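Local coordinates for protein hemolysin BL lytic component L1 (Bacillus cereus, PDB 7NMQ) that serves as one lytic component of the multi-part haemolysin BL enterotoxin and probably takes part in forming alpha-helical pores in host cell membranes, at residues T80-V85 with F356-I361; G9-L14 with W347-K352; L22-Y27 with Y294-Q299. All blocks are in the same frame, centred on the assembly; numbering follows the deposited sequence. Where two conformers were deposited one is given.

Overall arrangement
Each contact uses a terminal part of the chain within the long helical bundle: contact 1 sets the C-terminal segment 356-361 on helix 45-103, contact 2 joins helices 10-33 and 330-357, and contact 3 joins helices 10-33 and 275-325. Contacts 1 and 2 have centres about 11 Å apart; I84 CD1 lies 3.9 Å from L14 CD2. Contact 3 is farther along helix 10-33, its centre about 21 Å from that of contact 2. Segment 356-361 touches both: I357 packs on L14, and I361 CD1 lies 3.7 Å from L22 CA, although the centres of contacts 1 and 3 are about 17 Å apart. A bound 1,2-ethanediol, probably from crystallisation, lies about 3 Å from the Y27 side chain.

Contact 1: residues T80-V85 with F356-I361; sequences TARNIV and FISKDI
The methyl group of A81 points at segment 356-361, where A81 CB meets S358 N at 3.7 Å. The same methyl touches I357 CG2 at 3.9 Å. Both A81 and S358 have small side chains, which lets the backbones approach to 5.0 Å between A81 CA and S358 CA. S358 lies where the chain passes from helix 330-357 into a loop. Its chi1 of 74° puts OG between backbone N and carbonyl carbon, from where it hydrogen-bonds to E355 O. On helix 45-103, R82 leaves with CG anti to the backbone N (chi1 178°) and then bends at chi2 and chi3. R82 NH2 comes to 2.9 Å from S358 OG, which lies oblique to the guanidinium plane. V85, on the same helix as R82, has its CG2 4.2 Å above one face of the R82 guanidinium, offset toward the rim. A water sits in plane at the edge of that group, accepting from R82 NE at 3.2 Å and donating to S358 O at 3.0 Å. Thus A81 CB against I357 CG2 and S358 forms the apolar part, and R82, S358 OG and the water the polar part. E355 completes the latter with salt bridges to R82 NH1 and K359 NZ; its carboxylate would offset two like charges, whose R82 NH2 and K359 NZ atoms lie 4.9 Å apart.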
loop_
_atom_site.group_PDB
_atom_site.type_symbol
_atom_site.label_atom_id
_atom_site.label_comp_id
_atom_site.label_asym_id
_atom_site.label_seq_id
_atom_site.Cartn_x
_atom_site.Cartn_y
_atom_site.Cartn_z
ATOM N N THR A 80 -4.470 11.988 1.698
ATOM C CA THR A 80 -4.824 11.637 3.098
ATOM C C THR A 80 -3.595 11.951 3.965
ATOM O O THR A 80 -3.700 12.456 5.073
ATOM C CB THR A 80 -5.262 10.167 3.169
ATOM O OG1 THR A 80 -6.324 9.980 2.222
ATOM C CG2 THR A 80 -5.673 9.779 4.571
ATOM N N ALA A 81 -2.399 11.576 3.497
ATOM C CA ALA A 81 -1.142 11.856 4.219
ATOM C C ALA A 81 -0.860 13.363 4.212
ATOM O O ALA A 81 -0.392 13.890 5.234
ATOM C CB ALA A 81 0.035 11.084 3.697
ATOM N N ARG A 82 -1.052 14.046 3.088
ATOM C CA ARG A 82 -0.829 15.499 2.998
ATOM C C ARG A 82 -1.729 16.186 4.037
ATOM O O ARG A 82 -1.294 17.177 4.625
ATOM C CB ARG A 82 -1.140 15.981 1.573
ATOM C CG ARG A 82 -0.995 17.477 1.342
ATOM C CD ARG A 82 0.290 18.095 1.859
ATOM N NE ARG A 82 1.429 17.449 1.251
ATOM C CZ ARG A 82 2.711 17.681 1.517
ATOM N NH1 ARG A 82 3.083 18.579 2.417
ATOM N NH2 ARG A 82 3.625 16.985 0.852
ATOM N N ASN A 83 -2.945 15.712 4.239
ATOM C CA ASN A 83 -3.854 16.340 5.239
ATOM C C ASN A 83 -3.270 16.213 6.649
ATOM O O ASN A 83 -3.460 17.123 7.441
ATOM C CB ASN A 83 -5.248 15.738 5.157
ATOM C CG ASN A 83 -5.970 16.136 3.898
ATOM O OD1 ASN A 83 -5.561 17.070 3.187
ATOM N ND2 ASN A 83 -7.056 15.409 3.624
ATOM N N ILE A 84 -2.536 15.159 6.937
ATOM C CA ILE A 84 -1.858 14.992 8.248
ATOM C C ILE A 84 -0.766 16.047 8.343
ATOM O O ILE A 84 -0.623 16.724 9.371
ATOM C CB ILE A 84 -1.363 13.545 8.409
ATOM C CG1 ILE A 84 -2.585 12.628 8.475
ATOM C CG2 ILE A 84 -0.473 13.440 9.624
ATOM C CD1 ILE A 84 -2.270 11.159 8.425
ATOM N N VAL A 85 0.059 16.162 7.300
ATOM C CA VAL A 85 1.105 17.204 7.270
ATOM C C VAL A 85 0.445 18.567 7.490
ATOM O O VAL A 85 0.975 19.382 8.287
ATOM C CB VAL A 85 1.899 17.206 5.957
ATOM C CG1 VAL A 85 2.885 18.372 5.941
ATOM C CG2 VAL A 85 2.614 15.883 5.700
ATOM N N PHE A 356 6.603 12.083 3.580
ATOM C CA PHE A 356 7.141 10.992 2.727
ATOM C C PHE A 356 6.003 10.227 2.068
ATOM O O PHE A 356 6.044 10.003 0.826
ATOM C CB PHE A 356 8.058 10.059 3.500
ATOM C CG PHE A 356 8.578 8.946 2.630
ATOM C CD1 PHE A 356 7.811 7.816 2.383
ATOM C CD2 PHE A 356 9.808 9.053 1.996
ATOM C CE1 PHE A 356 8.304 6.771 1.600
ATOM C CE2 PHE A 356 10.291 8.023 1.204
ATOM C CZ PHE A 356 9.535 6.877 1.001
ATOM N N ILE A 357 5.002 9.849 2.858
ATOM C CA ILE A 357 3.900 9.000 2.324
ATOM C C ILE A 357 3.066 9.795 1.318
ATOM O O ILE A 357 2.408 9.177 0.436
ATOM C CB ILE A 357 3.051 8.409 3.467
ATOM C CG1 ILE A 357 3.936 7.470 4.276
ATOM C CG2 ILE A 357 1.791 7.717 2.949
ATOM C CD1 ILE A 357 3.332 6.929 5.510
ATOM N N SER A 358 3.018 11.114 1.444
ATOM C CA SER A 358 2.218 11.993 0.569
ATOM C C SER A 358 2.830 12.137 -0.827
ATOM O O SER A 358 2.201 12.803 -1.665
ATOM C CB SER A 358 2.047 13.359 1.162
ATOM O OG SER A 358 3.219 14.145 1.104
ATOM N N LYS A 359 4.045 11.626 -1.045
ATOM C CA LYS A 359 4.773 11.827 -2.322
ATOM C C LYS A 359 5.111 10.459 -2.901
ATOM O O LYS A 359 5.202 9.503 -2.145
ATOM C CB LYS A 359 6.033 12.629 -2.046
ATOM C CG LYS A 359 5.742 14.081 -1.718
ATOM C CD LYS A 359 6.960 14.891 -1.544
ATOM C CE LYS A 359 7.566 14.758 -0.164
ATOM N NZ LYS A 359 8.390 15.950 0.159
ATOM N N ASP A 360 5.226 10.372 -4.217
ATOM C CA ASP A 360 5.548 9.066 -4.799
ATOM C C ASP A 360 6.787 8.486 -4.137
ATOM O O ASP A 360 7.789 9.193 -3.962
ATOM C CB ASP A 360 5.813 9.174 -6.293
ATOM C CG ASP A 360 4.548 9.309 -7.113
ATOM O OD1 ASP A 360 3.456 9.047 -6.565
ATOM O OD2 ASP A 360 4.679 9.690 -8.309
ATOM N N ILE A 361 6.764 7.175 -3.930
ATOM C CA ILE A 361 8.013 6.435 -3.653
ATOM C C ILE A 361 8.897 6.525 -4.892
ATOM O O ILE A 361 8.413 6.312 -6.026
ATOM C CB ILE A 361 7.690 4.985 -3.289
ATOM C CG1 ILE A 361 6.753 4.912 -2.078
ATOM C CG2 ILE A 361 8.973 4.194 -3.089
ATOM C CD1 ILE A 361 6.046 3.608 -2.002
HETATM O O HOH W 1 1.161 15.553 -1.258
#

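Contact 2: residues G9-L14 with W347-K352; sequences GLKKAL and WNDIHK
K11 and I350 mark the nearest backbone approach, 6.7 Å between their CA atoms, where the short axes of helix 10-14 and helix 347-352 run almost parallel, at 12° and 10.9 Å. They are neighbours in the elongated helical bundle of a ClyA/HBL-type toxin, and join the first helix of the chain to the last. I350 fills the gap between them. Its CG1 is anti to the backbone N (chi1 -156°), and the extended branch delivers CD1 to L10 CB at 3.7 Å and to L14 CD1 at 3.9 Å. The L14 and I350 side chains cross at about a right angle, one methyl reaching the end of the other chain. W347 points its CB away from helix 10-14, yet the far corner of its indole returns: CH2 lies 3.8 Å from L10 CD1, which approaches obliquely to the ring. W347 NE1 is hydrogen-bonded to L5 O, which would help hold the ring's orientation, and Y87 and F91 also meet it. Beside this apolar centre, on an exposed margin, the extended K11 chain crosses D349 at about a right angle and forms a salt bridge, K11 NZ donating over 3.0 Å to the syn lone pair of D349 OD2.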
loop_
_atom_site.group_PDB
_atom_site.type_symbol
_atom_site.label_atom_id
_atom_site.label_comp_id
_atom_site.label_asym_id
_atom_site.label_seq_id
_atom_site.Cartn_x
_atom_site.Cartn_y
_atom_site.Cartn_z
ATOM N N GLY A 9 -3.493 7.192 16.991
ATOM C CA GLY A 9 -2.876 6.066 16.273
ATOM C C GLY A 9 -2.505 6.406 14.841
ATOM O O GLY A 9 -2.321 5.444 14.061
ATOM N N LEU A 10 -2.372 7.687 14.467
ATOM C CA LEU A 10 -2.040 7.975 13.048
ATOM C C LEU A 10 -0.694 7.376 12.650
ATOM O O LEU A 10 -0.581 6.968 11.456
ATOM C CB LEU A 10 -2.104 9.455 12.737
ATOM C CG LEU A 10 -3.505 10.031 12.712
ATOM C CD1 LEU A 10 -3.417 11.550 12.597
ATOM C CD2 LEU A 10 -4.330 9.454 11.575
ATOM N N LYS A 11 0.276 7.285 13.523
ATOM C CA LYS A 11 1.626 6.823 13.141
ATOM C C LYS A 11 1.548 5.386 12.605
ATOM O O LYS A 11 2.062 5.117 11.517
ATOM C CB LYS A 11 2.565 6.944 14.329
ATOM C CG LYS A 11 4.012 7.190 13.984
ATOM C CD LYS A 11 4.847 7.606 15.184
ATOM C CE LYS A 11 6.301 7.806 14.804
ATOM N NZ LYS A 11 7.169 7.883 15.998
ATOM N N LYS A 12 0.884 4.515 13.341
ATOM C CA LYS A 12 0.789 3.084 13.001
ATOM C C LYS A 12 -0.002 2.942 11.685
ATOM O O LYS A 12 0.401 2.171 10.823
ATOM C CB LYS A 12 0.228 2.315 14.198
ATOM C CG LYS A 12 1.208 2.205 15.362
ATOM C CD LYS A 12 0.949 1.071 16.358
ATOM C CE LYS A 12 1.222 -0.308 15.788
ATOM N NZ LYS A 12 0.820 -1.395 16.715
ATOM N N ALA A 13 -1.098 3.668 11.535
ATOM C CA ALA A 13 -1.956 3.590 10.337
ATOM C C ALA A 13 -1.152 4.088 9.140
ATOM O O ALA A 13 -1.308 3.521 8.039
ATOM C CB ALA A 13 -3.200 4.408 10.552
ATOM N N LEU A 14 -0.321 5.115 9.305
ATOM C CA LEU A 14 0.500 5.636 8.193
ATOM C C LEU A 14 1.505 4.581 7.782
ATOM O O LEU A 14 1.740 4.495 6.565
ATOM C CB LEU A 14 1.255 6.911 8.557
ATOM C CG LEU A 14 0.461 8.187 8.415
ATOM C CD1 LEU A 14 1.298 9.313 8.973
ATOM C CD2 LEU A 14 0.100 8.445 6.960
ATOM N N TRP A 347 2.753 15.933 17.158
ATOM C CA TRP A 347 2.447 16.384 15.784
ATOM C C TRP A 347 3.740 16.669 15.016
ATOM O O TRP A 347 3.848 16.218 13.854
ATOM C CB TRP A 347 1.498 17.574 15.771
ATOM C CG TRP A 347 0.074 17.171 15.965
ATOM C CD1 TRP A 347 -0.713 17.358 17.073
ATOM C CD2 TRP A 347 -0.722 16.424 15.029
ATOM N NE1 TRP A 347 -1.944 16.811 16.868
ATOM C CE2 TRP A 347 -1.973 16.218 15.635
ATOM C CE3 TRP A 347 -0.479 15.956 13.733
ATOM C CZ2 TRP A 347 -3.004 15.573 14.993
ATOM C CZ3 TRP A 347 -1.505 15.290 13.115
ATOM C CH2 TRP A 347 -2.748 15.100 13.734
ATOM N N ASN A 348 4.714 17.325 15.621
ATOM C CA ASN A 348 5.970 17.610 14.890
ATOM C C ASN A 348 6.640 16.274 14.544
ATOM O O ASN A 348 7.195 16.148 13.432
ATOM C CB ASN A 348 6.879 18.516 15.699
ATOM C CG ASN A 348 8.187 18.698 14.989
ATOM O OD1 ASN A 348 8.235 19.262 13.896
ATOM N ND2 ASN A 348 9.213 18.097 15.552
ATOM N N ASP A 349 6.502 15.286 15.422
ATOM C CA ASP A 349 7.184 13.977 15.269
ATOM C C ASP A 349 6.643 13.208 14.057
ATOM O O ASP A 349 7.359 12.395 13.532
ATOM C CB ASP A 349 7.073 13.153 16.553
ATOM C CG ASP A 349 7.561 11.722 16.427
ATOM O OD1 ASP A 349 8.777 11.531 16.412
ATOM O OD2 ASP A 349 6.709 10.803 16.301
ATOM N N ILE A 350 5.418 13.449 13.625
ATOM C CA ILE A 350 4.786 12.683 12.521
ATOM C C ILE A 350 4.984 13.409 11.187
ATOM O O ILE A 350 4.726 12.809 10.153
ATOM C CB ILE A 350 3.303 12.441 12.845
ATOM C CG1 ILE A 350 2.750 11.236 12.116
ATOM C CG2 ILE A 350 2.450 13.660 12.589
ATOM C CD1 ILE A 350 1.336 10.924 12.496
ATOM N N HIS A 351 5.396 14.665 11.209
ATOM C CA HIS A 351 5.397 15.538 10.001
ATOM C C HIS A 351 6.222 14.965 8.850
ATOM O O HIS A 351 5.679 14.808 7.757
ATOM C CB HIS A 351 5.969 16.905 10.354
ATOM C CG HIS A 351 5.793 17.943 9.296
ATOM N ND1 HIS A 351 6.511 17.987 8.127
ATOM C CD2 HIS A 351 5.051 19.073 9.324
ATOM C CE1 HIS A 351 6.180 19.070 7.446
ATOM N NE2 HIS A 351 5.274 19.748 8.156
ATOM N N LYS A 352 7.497 14.688 9.080
ATOM C CA LYS A 352 8.409 14.276 7.969
ATOM C C LYS A 352 7.957 12.939 7.371
ATOM O O LYS A 352 7.970 12.789 6.139
ATOM C CB LYS A 352 9.836 14.219 8.494
ATOM C CG LYS A 352 10.448 15.596 8.675
ATOM C CD LYS A 352 11.918 15.531 8.925
ATOM C CE LYS A 352 12.521 16.855 9.329
ATOM N NZ LYS A 352 14.002 16.796 9.283
#

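Contact 3: residues L22-Y27 with Y294-Q299; sequences LVMDLY and YQTVDQ
M24 CE meets V297 CG2 at 3.5 Å, one of several apolar contacts that join helix 10-33 to helix 275-325 deep in the helical bundle. The short axes of helices 22-27 and 294-299 run antiparallel here, 9.9 Å apart at an angle of 159°. M24 and T296 are the nearest backbone pair, with 6.8 Å between their CA atoms, and the centre of the contact lies about 5 Å from the centre of the chain.

The apolar contacts come chiefly from M24. Its CG is anti to the carbonyl carbon (chi1 -71°); the bend at chi2 brings SD toward T296, and that at chi3 turns CE toward V297, whose side chain it crosses obliquely. The M24 and T296 side chains run alongside each other, pointing opposite ways, with M24 SD 3.7 Å from T296 CG2. V23 adds its CG1, 3.8 Å from T296 CG2, so the threonine methyl touches both a valine branch and the methionine. L293 also packs against both M24 and Y27.

The second kind of contact places the T296 hydroxyl against carbon. T296 OG1 is 3.7 Å from V23 CG1 and equally 3.7 Å from Y27 CE2, at the edge of the tyrosine ring and in its plane. Neither is a hydrogen bond. With OG1 beside its own backbone N (chi1 -56°), the hydroxyl instead bonds to Y292 O, one turn earlier in the same helix.

No hydrogen bond links the two segments directly; polar ends are served from outside, Y27 OH being hydrogen-bonded to K188 NZ. The chemistry therefore implies apolar packing: T296, its hydroxyl satisfied within its own helix, presents a methyl to the sulfur and meets the tyrosine rim without a direct polar bond between these two segments.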
loop_
_atom_site.group_PDB
_atom_site.type_symbol
_atom_site.label_atom_id
_atom_site.label_comp_id
_atom_site.label_asym_id
_atom_site.label_seq_id
_atom_site.Cartn_x
_atom_site.Cartn_y
_atom_site.Cartn_z
ATOM N N LEU A 22 3.529 0.800 -1.408
ATOM C CA LEU A 22 4.702 0.123 -2.017
ATOM C C LEU A 22 4.264 -1.145 -2.751
ATOM O O LEU A 22 4.679 -1.343 -3.935
ATOM C CB LEU A 22 5.742 -0.199 -0.944
ATOM C CG LEU A 22 6.944 -1.000 -1.466
ATOM C CD1 LEU A 22 7.750 -0.156 -2.437
ATOM C CD2 LEU A 22 7.802 -1.453 -0.302
ATOM N N VAL A 23 3.448 -1.963 -2.106
ATOM C CA VAL A 23 3.033 -3.258 -2.699
ATOM C C VAL A 23 2.190 -2.980 -3.949
ATOM O O VAL A 23 2.417 -3.626 -4.989
ATOM C CB VAL A 23 2.298 -4.119 -1.679
ATOM C CG1 VAL A 23 1.588 -5.268 -2.341
ATOM C CG2 VAL A 23 3.251 -4.520 -0.550
ATOM N N MET A 24 1.253 -2.043 -3.895
ATOM C CA MET A 24 0.432 -1.706 -5.077
ATOM C C MET A 24 1.318 -1.171 -6.181
ATOM O O MET A 24 1.080 -1.537 -7.364
ATOM C CB MET A 24 -0.602 -0.635 -4.782
ATOM C CG MET A 24 -1.688 -1.121 -3.929
ATOM S SD MET A 24 -2.739 -2.365 -4.655
ATOM C CE MET A 24 -3.431 -1.526 -6.073
ATOM N N ASP A 25 2.288 -0.319 -5.853
ATOM C CA ASP A 25 3.175 0.223 -6.913
ATOM C C ASP A 25 3.889 -0.933 -7.628
ATOM O O ASP A 25 3.976 -0.911 -8.846
ATOM C CB ASP A 25 4.202 1.194 -6.347
ATOM C CG ASP A 25 3.705 2.613 -6.095
ATOM O OD1 ASP A 25 2.596 2.968 -6.543
ATOM O OD2 ASP A 25 4.468 3.359 -5.442
ATOM N N LEU A 26 4.436 -1.884 -6.873
ATOM C CA LEU A 26 5.169 -3.038 -7.450
ATOM C C LEU A 26 4.241 -3.809 -8.393
ATOM O O LEU A 26 4.602 -4.046 -9.553
ATOM C CB LEU A 26 5.685 -3.982 -6.361
ATOM C CG LEU A 26 6.963 -3.566 -5.640
ATOM C CD1 LEU A 26 7.865 -4.773 -5.453
ATOM C CD2 LEU A 26 7.689 -2.480 -6.389
ATOM N N TYR A 27 3.087 -4.218 -7.899
ATOM C CA TYR A 27 2.154 -5.037 -8.693
ATOM C C TYR A 27 1.737 -4.231 -9.913
ATOM O O TYR A 27 1.731 -4.787 -11.041
ATOM C CB TYR A 27 0.903 -5.388 -7.887
ATOM C CG TYR A 27 1.104 -6.415 -6.816
ATOM C CD1 TYR A 27 2.024 -7.441 -6.942
ATOM C CD2 TYR A 27 0.321 -6.390 -5.657
ATOM C CE1 TYR A 27 2.209 -8.378 -5.931
ATOM C CE2 TYR A 27 0.499 -7.325 -4.649
ATOM C CZ TYR A 27 1.426 -8.336 -4.785
ATOM O OH TYR A 27 1.567 -9.248 -3.775
ATOM N N TYR A 294 -6.369 -6.952 -5.769
ATOM C CA TYR A 294 -7.632 -6.556 -5.102
ATOM C C TYR A 294 -7.467 -6.815 -3.593
ATOM O O TYR A 294 -8.042 -6.039 -2.796
ATOM C CB TYR A 294 -8.878 -7.173 -5.740
ATOM C CG TYR A 294 -9.184 -8.600 -5.413
ATOM C CD1 TYR A 294 -9.678 -8.970 -4.179
ATOM C CD2 TYR A 294 -9.114 -9.602 -6.385
ATOM C CE1 TYR A 294 -9.984 -10.297 -3.895
ATOM C CE2 TYR A 294 -9.437 -10.923 -6.106
ATOM C CZ TYR A 294 -9.865 -11.286 -4.847
ATOM O OH TYR A 294 -10.192 -12.589 -4.580
ATOM N N GLN A 295 -6.682 -7.805 -3.180
ATOM C CA GLN A 295 -6.472 -8.106 -1.744
ATOM C C GLN A 295 -5.755 -6.934 -1.077
ATOM O O GLN A 295 -6.073 -6.590 0.080
ATOM C CB GLN A 295 -5.678 -9.380 -1.528
ATOM C CG GLN A 295 -6.402 -10.610 -2.030
ATOM C CD GLN A 295 -5.445 -11.780 -2.120
ATOM O OE1 GLN A 295 -4.261 -11.728 -1.731
ATOM N NE2 GLN A 295 -5.971 -12.872 -2.583
ATOM N N THR A 296 -4.785 -6.355 -1.768
ATOM C CA THR A 296 -3.981 -5.241 -1.238
ATOM C C THR A 296 -4.853 -3.989 -1.152
ATOM O O THR A 296 -4.742 -3.235 -0.146
ATOM C CB THR A 296 -2.718 -5.004 -2.071
ATOM O OG1 THR A 296 -1.976 -6.215 -2.118
ATOM C CG2 THR A 296 -1.878 -3.936 -1.427
ATOM N N VAL A 297 -5.708 -3.724 -2.125
ATOM C CA VAL A 297 -6.636 -2.572 -2.005
ATOM C C VAL A 297 -7.557 -2.819 -0.808
ATOM O O VAL A 297 -7.873 -1.840 -0.101
ATOM C CB VAL A 297 -7.430 -2.324 -3.300
ATOM C CG1 VAL A 297 -8.572 -1.321 -3.092
ATOM C CG2 VAL A 297 -6.495 -1.838 -4.375
ATOM N N ASP A 298 -8.031 -4.017 -0.567
ATOM C CA ASP A 298 -8.849 -4.289 0.643
ATOM C C ASP A 298 -8.065 -3.901 1.919
ATOM O O ASP A 298 -8.675 -3.305 2.851
ATOM C CB ASP A 298 -9.331 -5.731 0.697
ATOM C CG ASP A 298 -10.537 -6.079 -0.178
ATOM O OD1 ASP A 298 -11.378 -5.196 -0.417
ATOM O OD2 ASP A 298 -10.633 -7.264 -0.620
ATOM N N GLN A 299 -6.781 -4.238 1.976
ATOM C CA GLN A 299 -5.899 -3.903 3.105
ATOM C C GLN A 299 -5.801 -2.385 3.209
ATOM O O GLN A 299 -5.839 -1.835 4.339
ATOM C CB GLN A 299 -4.535 -4.528 3.000
ATOM C CG GLN A 299 -4.576 -6.026 3.099
ATOM C CD GLN A 299 -3.145 -6.478 3.027
ATOM O OE1 GLN A 299 -2.540 -6.465 1.973
ATOM N NE2 GLN A 299 -2.529 -6.547 4.188
#